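Local coordinates for protein PT26-6P (Thermococcus sp., PDB 2WB7) that is of unknown function but is encoded by a mobile extrachromosomal element of Euryarchaea and combines immunoglobulin-like domains with a helical domain, at residues A[40-45]-A[215-220]; A[67-72]-A[124-129]; A[89-94]-A[102-107]; A[93-98]-A[164-169]. All coordinates share one frame; numbering follows the deposited sequence.

Overall arrangement
The four contacts lie on one side of the chain's centre, contacts 2, 3 and 4 within the first immunoglobulin-like domain and contact 1 close by. Contact 2 is the buried one: it pairs two strands of one sheet, and its apolar face meets the other sheet, which contacts 3 and 4 build by setting partners on the two sides of strand 85-96. Both are partly buried and mostly apolar toward contact 2, though Arg105 lies there too; contact 4 carries its charged side chains on the reverse. Contact 1, also partly buried, joins a strand to a loop, with a ring stack replacing strand pairing; it touches contact 4 through Glu164, at the backbone of 215-217.

Contact 1. Residues A[40-45]-A[215-220]; sequences VEYGNG and TTAWGH
Tyr42 and His220 meet as two nearly parallel rings, one offset over the other, the dominant element where strand 39-44 is approached by the loop leading into strand 221-222. Their planes differ by 7° and their centroids lie 4.0 Å apart, which makes an offset stack. The two side chains reach toward each other tip to tip, each with CG anti to its own carbonyl carbon. The overlap is therefore between rims: His220 ND1 sits over the Tyr42 ring near CZ, 3.3 Å away, while CE1 of Tyr42 lies over one face of the imidazole.

A backbone carbonyl holds the polar atom of each ring. His220 ND1 donates to Ala217 O over 2.8 Å, along a lone pair of that oxygen but tilted from the imidazole plane. The same oxygen accepts His220 N in the 3-10 segment 217-220, so two donors grip it. At the far end of the tyrosine, OH is hydrogen-bonded to Pro58 O. Beside the stack, Ala217 CB approaches Tyr42 CD2 obliquely at 4.0 Å, and Val40 CG1 comes within 4.2 Å of His220 NE2.

Backbone linkage is sparse. Thr215 N makes a weak hydrogen bond of 3.5 Å to Tyr42 O, and a water joins Asn44 N to Thr215 OG1. Tyr42 and Gly43 together face Ile55 in a classic beta bulge.

Because Ala217 O can only accept, ND1 is probably a protonated nitrogen. With ND1 and the tyrosine OH so engaged, the facing sides of the two rings probably interact mainly by dispersion.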
loop_
_atom_site.group_PDB
_atom_site.type_symbol
_atom_site.label_atom_id
_atom_site.label_comp_id
_atom_site.label_asym_id
_atom_site.label_seq_id
_atom_site.Cartn_x
_atom_site.Cartn_y
_atom_site.Cartn_z
ATOM N N VAL A 40 16.468 11.935 -10.047
ATOM C CA VAL A 40 17.793 12.008 -9.489
ATOM C C VAL A 40 18.731 11.273 -10.434
ATOM O O VAL A 40 18.334 10.295 -11.063
ATOM C CB VAL A 40 17.823 11.354 -8.095
ATOM C CG1 VAL A 40 19.256 11.089 -7.644
ATOM C CG2 VAL A 40 17.111 12.249 -7.108
ATOM N N GLU A 41 19.963 11.745 -10.564
ATOM C CA GLU A 41 20.905 11.004 -11.375
ATOM C C GLU A 41 21.166 9.670 -10.694
ATOM O O GLU A 41 21.349 9.608 -9.478
ATOM C CB GLU A 41 22.201 11.782 -11.569
ATOM C CG GLU A 41 22.814 11.583 -12.949
ATOM C CD GLU A 41 24.288 11.952 -12.985
ATOM O OE1 GLU A 41 24.834 12.200 -14.091
ATOM O OE2 GLU A 41 24.896 11.995 -11.893
ATOM N N TYR A 42 21.135 8.601 -11.479
ATOM C CA TYR A 42 21.439 7.278 -10.970
ATOM C C TYR A 42 22.888 6.979 -11.276
ATOM O O TYR A 42 23.502 6.140 -10.629
ATOM C CB TYR A 42 20.543 6.221 -11.616
ATOM C CG TYR A 42 19.180 6.068 -10.968
ATOM C CD1 TYR A 42 18.610 7.101 -10.222
ATOM C CD2 TYR A 42 18.451 4.899 -11.123
ATOM C CE1 TYR A 42 17.347 6.960 -9.637
ATOM C CE2 TYR A 42 17.194 4.752 -10.546
ATOM C CZ TYR A 42 16.656 5.775 -9.803
ATOM O OH TYR A 42 15.417 5.599 -9.253
ATOM N N GLY A 43 23.426 7.666 -12.279
ATOM C CA GLY A 43 24.845 7.572 -12.606
ATOM C C GLY A 43 25.165 8.059 -14.003
ATOM O O GLY A 43 24.272 8.467 -14.742
ATOM N N ASN A 44 26.443 8.009 -14.370
ATOM C CA ASN A 44 26.892 8.523 -15.667
ATOM C C ASN A 44 28.057 7.751 -16.288
ATOM O O ASN A 44 28.687 6.923 -15.630
ATOM C CB ASN A 44 27.259 10.008 -15.556
ATOM C CG ASN A 44 28.169 10.291 -14.397
ATOM O OD1 ASN A 44 29.256 9.734 -14.296
ATOM N ND2 ASN A 44 27.727 11.161 -13.506
ATOM N N GLY A 45 28.321 8.016 -17.564
ATOM C CA GLY A 45 29.445 7.386 -18.244
ATOM C C GLY A 45 30.727 8.037 -17.758
ATOM O O GLY A 45 30.684 9.074 -17.080
ATOM N N THR A 215 25.138 3.135 -10.030
ATOM C CA THR A 215 25.755 2.584 -8.832
ATOM C C THR A 215 24.770 2.586 -7.674
ATOM O O THR A 215 24.320 3.641 -7.244
ATOM C CB THR A 215 27.008 3.396 -8.431
ATOM O OG1 THR A 215 27.674 3.872 -9.613
ATOM C CG2 THR A 215 27.965 2.531 -7.612
ATOM N N THR A 216 24.424 1.407 -7.170
ATOM C CA THR A 216 23.443 1.335 -6.093
ATOM C C THR A 216 22.106 1.944 -6.545
ATOM O O THR A 216 21.407 2.608 -5.777
ATOM C CB THR A 216 23.974 2.046 -4.821
ATOM O OG1 THR A 216 25.344 1.680 -4.631
ATOM C CG2 THR A 216 23.170 1.662 -3.584
ATOM N N ALA A 217 21.754 1.706 -7.803
ATOM C CA ALA A 217 20.455 2.134 -8.312
ATOM C C ALA A 217 19.352 1.676 -7.367
ATOM O O ALA A 217 18.494 2.467 -6.978
ATOM C CB ALA A 217 20.216 1.579 -9.709
ATOM N N TRP A 218 19.389 0.390 -7.021
ATOM C CA TRP A 218 18.382 -0.237 -6.173
ATOM C C TRP A 218 18.193 0.511 -4.866
ATOM O O TRP A 218 17.181 0.338 -4.206
ATOM C CB TRP A 218 18.738 -1.694 -5.875
ATOM C CG TRP A 218 20.097 -1.871 -5.276
ATOM C CD1 TRP A 218 21.257 -2.177 -5.944
ATOM C CD2 TRP A 218 20.450 -1.758 -3.888
ATOM N NE1 TRP A 218 22.306 -2.253 -5.055
ATOM C CE2 TRP A 218 21.839 -2.005 -3.789
ATOM C CE3 TRP A 218 19.727 -1.483 -2.719
ATOM C CZ2 TRP A 218 22.519 -1.979 -2.567
ATOM C CZ3 TRP A 218 20.403 -1.455 -1.507
ATOM C CH2 TRP A 218 21.786 -1.697 -1.440
ATOM N N GLY A 219 19.139 1.371 -4.511
ATOM C CA GLY A 219 19.014 2.138 -3.282
ATOM C C GLY A 219 17.940 3.207 -3.303
ATOM O O GLY A 219 17.836 4.017 -2.378
ATOM N N HIS A 220 17.138 3.234 -4.359
ATOM C CA HIS A 220 16.064 4.227 -4.445
ATOM C C HIS A 220 14.733 3.572 -4.160
ATOM O O HIS A 220 13.696 4.231 -4.168
ATOM C CB HIS A 220 16.031 4.902 -5.818
ATOM C CG HIS A 220 17.261 5.696 -6.127
ATOM N ND1 HIS A 220 18.229 5.258 -7.005
ATOM C CD2 HIS A 220 17.685 6.898 -5.666
ATOM C CE1 HIS A 220 19.200 6.154 -7.066
ATOM N NE2 HIS A 220 18.892 7.160 -6.265
HETATM O O HOH W 1 27.323 5.716 -12.278
#

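Contact 2. Residues A[67-72]-A[124-129]; sequences FPVQIR and LVTVMK
Six backbone hydrogen bonds join strands 66-75 and 120-129 in antiparallel register, two each for the pairs Phe67-Met128, Val69-Thr126 and Ile71-Leu124. Most are close to straight. Leu124 N to Ile71 O, at 2.8 Å and 173°, runs in the carbonyl plane, whereas Val69 N reaches Thr126 O from above the carbonyl plane. Between them, at the non-hydrogen-bonded pairs, CA-H...O contacts fill in, such as Pro68 CA to Thr126 O at 3.3 Å.

The face carrying Phe67, Val69 and Ile71 with Leu124, Thr126 and Met128 turns inward in this immunoglobulin-like domain. There it packs against the second sheet of the sandwich, with Ile165 meeting Phe67 and Val69, and Trp107 meeting Ile71 and Leu124.

Apolar contacts on that face centre on selenomethionine Met128. Its CG touches Val69 CG2 at 3.6 Å, and its CB lies 3.9 Å from Phe67 CE1. The Phe67 ring, with CG in the crowded position between backbone N and carbonyl carbon, is swung across the partner strand, so that Met128 O stands over one face. Further along, the CB atoms of Ile71 and Leu124 meet at 4.1 Å. On the reverse face Gln70 and Val125 run side by side, with CG of Gln70 against CG2 of Val125 at 3.5 Å.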
loop_
_atom_site.group_PDB
_atom_site.type_symbol
_atom_site.label_atom_id
_atom_site.label_comp_id
_atom_site.label_asym_id
_atom_site.label_seq_id
_atom_site.Cartn_x
_atom_site.Cartn_y
_atom_site.Cartn_z
ATOM N N PHE A 67 9.363 2.027 -13.453
ATOM C CA PHE A 67 9.665 3.439 -13.246
ATOM C C PHE A 67 10.287 4.045 -14.475
ATOM O O PHE A 67 10.955 3.352 -15.235
ATOM C CB PHE A 67 10.598 3.606 -12.049
ATOM C CG PHE A 67 11.807 2.734 -12.114
ATOM C CD1 PHE A 67 12.952 3.158 -12.764
ATOM C CD2 PHE A 67 11.799 1.484 -11.536
ATOM C CE1 PHE A 67 14.076 2.343 -12.825
ATOM C CE2 PHE A 67 12.911 0.664 -11.592
ATOM C CZ PHE A 67 14.050 1.092 -12.239
ATOM N N PRO A 68 10.080 5.351 -14.670
ATOM C CA PRO A 68 10.620 5.967 -15.861
ATOM C C PRO A 68 12.111 6.156 -15.681
ATOM O O PRO A 68 12.566 6.531 -14.600
ATOM C CB PRO A 68 9.908 7.328 -15.912
ATOM C CG PRO A 68 9.364 7.576 -14.543
ATOM C CD PRO A 68 9.634 6.352 -13.686
ATOM N N VAL A 69 12.868 5.880 -16.731
ATOM C CA VAL A 69 14.290 6.144 -16.724
ATOM C C VAL A 69 14.584 7.118 -17.833
ATOM O O VAL A 69 14.169 6.908 -18.974
ATOM C CB VAL A 69 15.120 4.873 -16.967
ATOM C CG1 VAL A 69 16.592 5.236 -17.180
ATOM C CG2 VAL A 69 14.967 3.912 -15.814
ATOM N N GLN A 70 15.287 8.191 -17.492
ATOM C CA GLN A 70 15.759 9.139 -18.487
ATOM C C GLN A 70 17.253 8.978 -18.733
ATOM O O GLN A 70 18.053 8.858 -17.799
ATOM C CB GLN A 70 15.440 10.568 -18.065
ATOM C CG GLN A 70 14.167 11.092 -18.677
ATOM C CD GLN A 70 13.775 12.445 -18.132
ATOM O OE1 GLN A 70 13.352 12.555 -16.989
ATOM N NE2 GLN A 70 13.901 13.479 -18.955
ATOM N N ILE A 71 17.612 8.951 -20.010
ATOM C CA ILE A 71 19.008 8.928 -20.434
ATOM C C ILE A 71 19.339 10.206 -21.208
ATOM O O ILE A 71 18.713 10.513 -22.215
ATOM C CB ILE A 71 19.283 7.735 -21.346
ATOM C CG1 ILE A 71 18.805 6.443 -20.681
ATOM C CG2 ILE A 71 20.759 7.671 -21.692
ATOM C CD1 ILE A 71 18.487 5.321 -21.685
ATOM N N ARG A 72 20.330 10.945 -20.734
ATOM C CA ARG A 72 20.711 12.170 -21.401
ATOM C C ARG A 72 22.094 12.079 -22.059
ATOM O O ARG A 72 23.104 11.856 -21.383
ATOM C CB ARG A 72 20.660 13.325 -20.416
ATOM C CG ARG A 72 21.121 14.629 -20.980
ATOM C CD ARG A 72 21.375 15.581 -19.849
ATOM N NE ARG A 72 21.042 16.948 -20.217
ATOM C CZ ARG A 72 19.806 17.438 -20.208
ATOM N NH1 ARG A 72 18.785 16.658 -19.846
ATOM N NH2 ARG A 72 19.596 18.708 -20.561
ATOM N N LEU A 124 16.587 10.709 -23.974
ATOM C CA LEU A 124 15.851 9.473 -24.200
ATOM C C LEU A 124 15.034 9.074 -22.968
ATOM O O LEU A 124 15.518 9.150 -21.829
ATOM C CB LEU A 124 16.822 8.351 -24.557
ATOM C CG LEU A 124 17.568 8.454 -25.886
ATOM C CD1 LEU A 124 18.666 7.404 -25.908
ATOM C CD2 LEU A 124 16.624 8.277 -27.078
ATOM N N VAL A 125 13.799 8.638 -23.192
ATOM C CA VAL A 125 12.959 8.218 -22.074
ATOM C C VAL A 125 12.490 6.781 -22.227
ATOM O O VAL A 125 12.024 6.369 -23.297
ATOM C CB VAL A 125 11.757 9.161 -21.860
ATOM C CG1 VAL A 125 10.895 8.651 -20.757
ATOM C CG2 VAL A 125 12.255 10.559 -21.510
ATOM N N THR A 126 12.632 6.016 -21.152
ATOM C CA THR A 126 12.167 4.643 -21.141
ATOM C C THR A 126 11.568 4.251 -19.780
ATOM O O THR A 126 11.561 5.034 -18.830
ATOM C CB THR A 126 13.286 3.663 -21.575
ATOM O OG1 THR A 126 12.699 2.415 -21.959
ATOM C CG2 THR A 126 14.264 3.427 -20.451
ATOM N N VAL A 127 11.027 3.042 -19.704
ATOM C CA VAL A 127 10.449 2.539 -18.474
ATOM C C VAL A 127 11.201 1.288 -18.101
ATOM O O VAL A 127 11.481 0.464 -18.959
ATOM C CB VAL A 127 8.984 2.162 -18.674
ATOM C CG1 VAL A 127 8.346 1.804 -17.341
ATOM C CG2 VAL A 127 8.232 3.300 -19.356
HETATM N N MSE A 128 11.535 1.144 -16.827
HETATM C CA MSE A 128 12.265 -0.044 -16.375
HETATM C C MSE A 128 11.632 -0.716 -15.138
HETATM O O MSE A 128 10.635 -0.242 -14.578
HETATM C CB MSE A 128 13.736 0.298 -16.108
HETATM C CG MSE A 128 14.517 0.729 -17.364
HETATM SE SE MSE A 128 15.106 -0.730 -18.573
HETATM C CE MSE A 128 14.595 0.100 -20.245
ATOM N N LYS A 129 12.223 -1.826 -14.716
ATOM C CA LYS A 129 11.731 -2.551 -13.561
ATOM C C LYS A 129 12.755 -3.575 -13.060
ATOM O O LYS A 129 13.357 -4.311 -13.851
ATOM C CB LYS A 129 10.420 -3.239 -13.923
ATOM C CG LYS A 129 9.739 -3.923 -12.757
ATOM C CD LYS A 129 8.603 -4.834 -13.216
ATOM C CE LYS A 129 8.028 -5.586 -12.024
ATOM N NZ LYS A 129 7.210 -6.748 -12.437
#

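Contact 3. Residues A[89-94]-A[102-107]; sequences EVTAYV and YWTRVW
Strands 85-96 and 104-108 form the two arms of a beta hairpin at the margin of a sheet in the immunoglobulin-like domain. Paired backbone hydrogen bonds link Val90 with Trp107, Ala92 with Arg105 and Val94 with Tyr102. A beta bulge shifts the register by one between Ala92 and Val94, where the chain turns a corner at Trp103.

Trp107 can be traced outward. Its CB lies 3.9 Å from Val90 O, and CG, anti to the carbonyl carbon, sends the indole along the neighbouring strand. Halfway out, CE3 touches Val90 CG1 obliquely at 3.9 Å, while the backbone C and O of Val90 lie at the indole edge. CZ3 then approaches Ala92 CB at 4.3 Å, and CH2 at the tip reaches Ile71 CD1 of the opposing sheet. The NE1 side is met differently: Arg105, bent at its second torsion (-64°), lays its guanidinium over a face of the indole, with NE1 centred 3.3 Å above the guanidinium plane.

On the other side of the hairpin, Tyr93 and Thr104 run alongside each other, CD1 of the ring 3.8 Å from Thr104 CG2. At the bulged end, Tyr102 OH is hydrogen-bonded to Asp96 OD1, and Val94 O lies in plane at the edge of the Tyr102 ring, 3.6 Å from its CD1.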
loop_
_atom_site.group_PDB
_atom_site.type_symbol
_atom_site.label_atom_id
_atom_site.label_comp_id
_atom_site.label_asym_id
_atom_site.label_seq_id
_atom_site.Cartn_x
_atom_site.Cartn_y
_atom_site.Cartn_z
ATOM N N GLU A 89 22.949 3.344 -32.463
ATOM C CA GLU A 89 22.173 2.459 -31.628
ATOM C C GLU A 89 22.451 2.710 -30.167
ATOM O O GLU A 89 23.587 2.610 -29.719
ATOM C CB GLU A 89 22.511 1.008 -31.962
ATOM C CG GLU A 89 21.859 0.007 -31.041
ATOM C CD GLU A 89 22.632 -1.295 -30.962
ATOM O OE1 GLU A 89 23.665 -1.324 -30.255
ATOM O OE2 GLU A 89 22.200 -2.287 -31.597
ATOM N N VAL A 90 21.403 3.048 -29.422
ATOM C CA VAL A 90 21.498 3.085 -27.972
ATOM C C VAL A 90 20.688 1.935 -27.392
ATOM O O VAL A 90 19.589 1.610 -27.861
ATOM C CB VAL A 90 21.025 4.420 -27.383
ATOM C CG1 VAL A 90 21.165 4.409 -25.857
ATOM C CG2 VAL A 90 21.806 5.575 -27.993
ATOM N N THR A 91 21.259 1.311 -26.375
ATOM C CA THR A 91 20.674 0.147 -25.757
ATOM C C THR A 91 20.734 0.298 -24.247
ATOM O O THR A 91 21.803 0.533 -23.686
ATOM C CB THR A 91 21.439 -1.121 -26.177
ATOM O OG1 THR A 91 21.054 -1.486 -27.503
ATOM C CG2 THR A 91 21.160 -2.275 -25.232
ATOM N N ALA A 92 19.585 0.177 -23.590
ATOM C CA ALA A 92 19.556 0.162 -22.131
ATOM C C ALA A 92 18.796 -1.047 -21.567
ATOM O O ALA A 92 17.867 -1.583 -22.189
ATOM C CB ALA A 92 18.994 1.469 -21.585
ATOM N N TYR A 93 19.211 -1.473 -20.383
ATOM C CA TYR A 93 18.588 -2.602 -19.722
ATOM C C TYR A 93 18.964 -2.653 -18.247
ATOM O O TYR A 93 19.870 -1.939 -17.788
ATOM C CB TYR A 93 18.969 -3.913 -20.409
ATOM C CG TYR A 93 20.458 -4.128 -20.538
ATOM C CD1 TYR A 93 21.109 -3.915 -21.749
ATOM C CD2 TYR A 93 21.213 -4.540 -19.450
ATOM C CE1 TYR A 93 22.473 -4.106 -21.866
ATOM C CE2 TYR A 93 22.568 -4.735 -19.556
ATOM C CZ TYR A 93 23.196 -4.522 -20.761
ATOM O OH TYR A 93 24.555 -4.723 -20.854
ATOM N N VAL A 94 18.240 -3.496 -17.515
ATOM C CA VAL A 94 18.476 -3.712 -16.099
ATOM C C VAL A 94 19.317 -4.962 -15.967
ATOM O O VAL A 94 19.116 -5.930 -16.700
ATOM C CB VAL A 94 17.153 -3.897 -15.332
ATOM C CG1 VAL A 94 17.391 -4.581 -13.997
ATOM C CG2 VAL A 94 16.455 -2.558 -15.140
ATOM N N TYR A 102 17.229 -7.561 -17.881
ATOM C CA TYR A 102 15.800 -7.494 -18.144
ATOM C C TYR A 102 15.360 -6.234 -18.874
ATOM O O TYR A 102 15.920 -5.158 -18.689
ATOM C CB TYR A 102 15.007 -7.572 -16.845
ATOM C CG TYR A 102 15.528 -8.502 -15.781
ATOM C CD1 TYR A 102 16.809 -8.363 -15.265
ATOM C CD2 TYR A 102 14.704 -9.484 -15.239
ATOM C CE1 TYR A 102 17.265 -9.195 -14.258
ATOM C CE2 TYR A 102 15.146 -10.324 -14.232
ATOM C CZ TYR A 102 16.427 -10.175 -13.742
ATOM O OH TYR A 102 16.878 -11.006 -12.736
ATOM N N TRP A 103 14.333 -6.383 -19.698
ATOM C CA TRP A 103 13.596 -5.238 -20.220
ATOM C C TRP A 103 14.419 -4.406 -21.185
ATOM O O TRP A 103 14.061 -3.269 -21.497
ATOM C CB TRP A 103 13.086 -4.373 -19.068
ATOM C CG TRP A 103 12.316 -5.177 -18.097
ATOM C CD1 TRP A 103 12.515 -5.265 -16.751
ATOM C CD2 TRP A 103 11.236 -6.050 -18.407
ATOM N NE1 TRP A 103 11.611 -6.139 -16.201
ATOM C CE2 TRP A 103 10.811 -6.634 -17.198
ATOM C CE3 TRP A 103 10.580 -6.393 -19.593
ATOM C CZ2 TRP A 103 9.754 -7.546 -17.135
ATOM C CZ3 TRP A 103 9.526 -7.301 -19.534
ATOM C CH2 TRP A 103 9.125 -7.866 -18.311
ATOM N N THR A 104 15.522 -4.987 -21.649
ATOM C CA THR A 104 16.378 -4.363 -22.650
ATOM C C THR A 104 15.559 -3.528 -23.617
ATOM O O THR A 104 14.550 -3.987 -24.152
ATOM C CB THR A 104 17.165 -5.418 -23.448
ATOM O OG1 THR A 104 17.646 -6.438 -22.561
ATOM C CG2 THR A 104 18.340 -4.774 -24.148
ATOM N N ARG A 105 15.995 -2.291 -23.824
ATOM C CA ARG A 105 15.318 -1.380 -24.730
ATOM C C ARG A 105 16.346 -0.973 -25.756
ATOM O O ARG A 105 17.484 -0.670 -25.400
ATOM C CB ARG A 105 14.843 -0.142 -23.969
ATOM C CG ARG A 105 13.567 0.496 -24.495
ATOM C CD ARG A 105 13.748 1.030 -25.897
ATOM N NE ARG A 105 12.684 1.947 -26.270
ATOM C CZ ARG A 105 12.551 2.478 -27.479
ATOM N NH1 ARG A 105 13.423 2.182 -28.431
ATOM N NH2 ARG A 105 11.550 3.305 -27.735
ATOM N N VAL A 106 15.963 -0.961 -27.027
ATOM C CA VAL A 106 16.899 -0.554 -28.063
ATOM C C VAL A 106 16.343 0.529 -28.983
ATOM O O VAL A 106 15.261 0.380 -29.558
ATOM C CB VAL A 106 17.367 -1.761 -28.898
ATOM C CG1 VAL A 106 17.850 -1.304 -30.265
ATOM C CG2 VAL A 106 18.461 -2.527 -28.148
ATOM N N TRP A 107 17.094 1.623 -29.101
ATOM C CA TRP A 107 16.832 2.652 -30.104
ATOM C C TRP A 107 17.798 2.416 -31.269
ATOM O O TRP A 107 19.030 2.461 -31.090
ATOM C CB TRP A 107 17.061 4.048 -29.520
ATOM C CG TRP A 107 16.118 4.454 -28.404
ATOM C CD1 TRP A 107 14.926 5.116 -28.538
ATOM C CD2 TRP A 107 16.307 4.260 -26.990
ATOM N NE1 TRP A 107 14.360 5.326 -27.304
ATOM C CE2 TRP A 107 15.184 4.809 -26.339
ATOM C CE3 TRP A 107 17.308 3.661 -26.216
ATOM C CZ2 TRP A 107 15.037 4.784 -24.955
ATOM C CZ3 TRP A 107 17.158 3.633 -24.845
ATOM C CH2 TRP A 107 16.034 4.195 -24.228
#

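Contact 4. Residues A[93-98]-A[164-169]; sequences YVIDEN and EIRVIV
Strands 85-96 and 163-178 run antiparallel with a strong twist, their local axes at 133°. Four backbone hydrogen bonds hold them, two for Tyr93 with Arg166 and two for Ile95 with Glu164; the tightest, Ile95 N to Glu164 O, measures 2.7 Å. Val94 and Ile165 make the non-hydrogen-bonded pair between.

On the face of Tyr93, Ile95, Glu164 and Arg166, the arginine runs alongside the tyrosine. Its CG leaves in the crowded position between backbone N and carbonyl carbon (chi1 81°) and lies 3.3 Å from Tyr93 CE2. A bend at the third torsion then turns the guanidinium 77° from the phenol plane, so that Tyr93 OH stands in plane at its edge. Ile95, extended, brings CD1 over one guanidinium face, 3.5 Å from NH1. The opposite face of the sheet, turned to the sandwich interior, is plain packing, Val94 CG2 on Ile165 CG1 at 4.2 Å. Past the paired residues, Asp96 OD2 accepts Asn98 N in an Asx turn.

Arg166 NH2 forms a salt bridge with Glu213, and Glu164 OE1 is hydrogen-bonded to Thr214 OG1. The charges on this face thus look to the next strand and the residue following it, while the arginine's flat group, with a methyl over one face and the phenol oxygen at its edge, is probably restrained in its rotation.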
loop_
_atom_site.group_PDB
_atom_site.type_symbol
_atom_site.label_atom_id
_atom_site.label_comp_id
_atom_site.label_asym_id
_atom_site.label_seq_id
_atom_site.Cartn_x
_atom_site.Cartn_y
_atom_site.Cartn_z
ATOM N N TYR A 93 19.211 -1.473 -20.383
ATOM C CA TYR A 93 18.588 -2.602 -19.722
ATOM C C TYR A 93 18.964 -2.653 -18.247
ATOM O O TYR A 93 19.870 -1.939 -17.788
ATOM C CB TYR A 93 18.969 -3.913 -20.409
ATOM C CG TYR A 93 20.458 -4.128 -20.538
ATOM C CD1 TYR A 93 21.109 -3.915 -21.749
ATOM C CD2 TYR A 93 21.213 -4.540 -19.450
ATOM C CE1 TYR A 93 22.473 -4.106 -21.866
ATOM C CE2 TYR A 93 22.568 -4.735 -19.556
ATOM C CZ TYR A 93 23.196 -4.522 -20.761
ATOM O OH TYR A 93 24.555 -4.723 -20.854
ATOM N N VAL A 94 18.240 -3.496 -17.515
ATOM C CA VAL A 94 18.476 -3.712 -16.099
ATOM C C VAL A 94 19.317 -4.962 -15.967
ATOM O O VAL A 94 19.116 -5.930 -16.700
ATOM C CB VAL A 94 17.153 -3.897 -15.332
ATOM C CG1 VAL A 94 17.391 -4.581 -13.997
ATOM C CG2 VAL A 94 16.455 -2.558 -15.140
ATOM N N ILE A 95 20.277 -4.943 -15.058
ATOM C CA ILE A 95 21.120 -6.108 -14.873
ATOM C C ILE A 95 21.168 -6.507 -13.405
ATOM O O ILE A 95 21.354 -5.662 -12.528
ATOM C CB ILE A 95 22.550 -5.876 -15.450
ATOM C CG1 ILE A 95 23.444 -7.086 -15.182
ATOM C CG2 ILE A 95 23.172 -4.611 -14.877
ATOM C CD1 ILE A 95 24.828 -6.958 -15.758
ATOM N N ASP A 96 20.973 -7.790 -13.131
ATOM C CA ASP A 96 21.024 -8.260 -11.747
ATOM C C ASP A 96 22.431 -8.711 -11.388
ATOM O O ASP A 96 23.327 -8.713 -12.228
ATOM C CB ASP A 96 20.023 -9.391 -11.491
ATOM C CG ASP A 96 20.358 -10.655 -12.262
ATOM O OD1 ASP A 96 19.434 -11.474 -12.452
ATOM O OD2 ASP A 96 21.528 -10.824 -12.690
ATOM N N GLU A 97 22.608 -9.100 -10.133
ATOM C CA GLU A 97 23.910 -9.483 -9.623
ATOM C C GLU A 97 24.368 -10.837 -10.154
ATOM O O GLU A 97 25.296 -11.417 -9.617
ATOM C CB GLU A 97 23.878 -9.517 -8.098
ATOM C CG GLU A 97 23.104 -10.708 -7.542
ATOM C CD GLU A 97 22.682 -10.538 -6.082
ATOM O OE1 GLU A 97 22.262 -9.416 -5.689
ATOM O OE2 GLU A 97 22.755 -11.544 -5.333
ATOM N N ASN A 98 23.714 -11.355 -11.188
ATOM C CA ASN A 98 24.217 -12.538 -11.888
ATOM C C ASN A 98 24.350 -12.266 -13.375
ATOM O O ASN A 98 24.272 -13.192 -14.186
ATOM C CB ASN A 98 23.289 -13.738 -11.720
ATOM C CG ASN A 98 22.851 -13.934 -10.295
ATOM O OD1 ASN A 98 23.679 -14.138 -9.404
ATOM N ND2 ASN A 98 21.534 -13.873 -10.062
ATOM N N GLU A 164 21.131 -3.040 -11.285
ATOM C CA GLU A 164 21.696 -1.813 -11.825
ATOM C C GLU A 164 21.226 -1.613 -13.254
ATOM O O GLU A 164 20.861 -2.569 -13.935
ATOM C CB GLU A 164 23.229 -1.850 -11.794
ATOM C CG GLU A 164 23.848 -1.972 -10.404
ATOM C CD GLU A 164 23.810 -0.675 -9.628
ATOM O OE1 GLU A 164 23.565 0.373 -10.257
ATOM O OE2 GLU A 164 24.026 -0.696 -8.396
ATOM N N ILE A 165 21.233 -0.367 -13.704
ATOM C CA ILE A 165 20.954 -0.063 -15.097
ATOM C C ILE A 165 22.244 0.228 -15.866
ATOM O O ILE A 165 23.144 0.911 -15.377
ATOM C CB ILE A 165 20.007 1.138 -15.238
ATOM C CG1 ILE A 165 18.725 0.894 -14.450
ATOM C CG2 ILE A 165 19.676 1.390 -16.704
ATOM C CD1 ILE A 165 17.773 2.065 -14.489
ATOM N N ARG A 166 22.343 -0.296 -17.074
ATOM C CA ARG A 166 23.457 0.095 -17.912
ATOM C C ARG A 166 23.038 0.462 -19.339
ATOM O O ARG A 166 22.049 -0.059 -19.885
ATOM C CB ARG A 166 24.593 -0.939 -17.864
ATOM C CG ARG A 166 24.428 -2.169 -18.746
ATOM C CD ARG A 166 25.801 -2.852 -18.948
ATOM N NE ARG A 166 26.514 -3.153 -17.694
ATOM C CZ ARG A 166 26.984 -4.360 -17.362
ATOM N NH1 ARG A 166 26.820 -5.392 -18.181
ATOM N NH2 ARG A 166 27.622 -4.540 -16.211
ATOM N N VAL A 167 23.792 1.396 -19.914
ATOM C CA VAL A 167 23.497 1.955 -21.224
ATOM C C VAL A 167 24.682 1.779 -22.169
ATOM O O VAL A 167 25.845 1.895 -21.767
ATOM C CB VAL A 167 23.175 3.453 -21.119
ATOM C CG1 VAL A 167 22.675 3.990 -22.460
ATOM C CG2 VAL A 167 22.148 3.698 -20.017
ATOM N N ILE A 168 24.389 1.500 -23.431
ATOM C CA ILE A 168 25.440 1.336 -24.417
ATOM C C ILE A 168 25.142 2.175 -25.643
ATOM O O ILE A 168 24.103 2.015 -26.281
ATOM C CB ILE A 168 25.627 -0.136 -24.797
ATOM C CG1 ILE A 168 26.057 -0.923 -23.557
ATOM C CG2 ILE A 168 26.650 -0.275 -25.921
ATOM C CD1 ILE A 168 26.440 -2.380 -23.824
ATOM N N VAL A 169 26.055 3.095 -25.943
ATOM C CA VAL A 169 25.909 3.959 -27.101
ATOM C C VAL A 169 26.937 3.584 -28.161
ATOM O O VAL A 169 28.128 3.410 -27.868
ATOM C CB VAL A 169 26.053 5.460 -26.739
ATOM C CG1 VAL A 169 25.585 6.346 -27.907
ATOM C CG2 VAL A 169 25.292 5.773 -25.455
#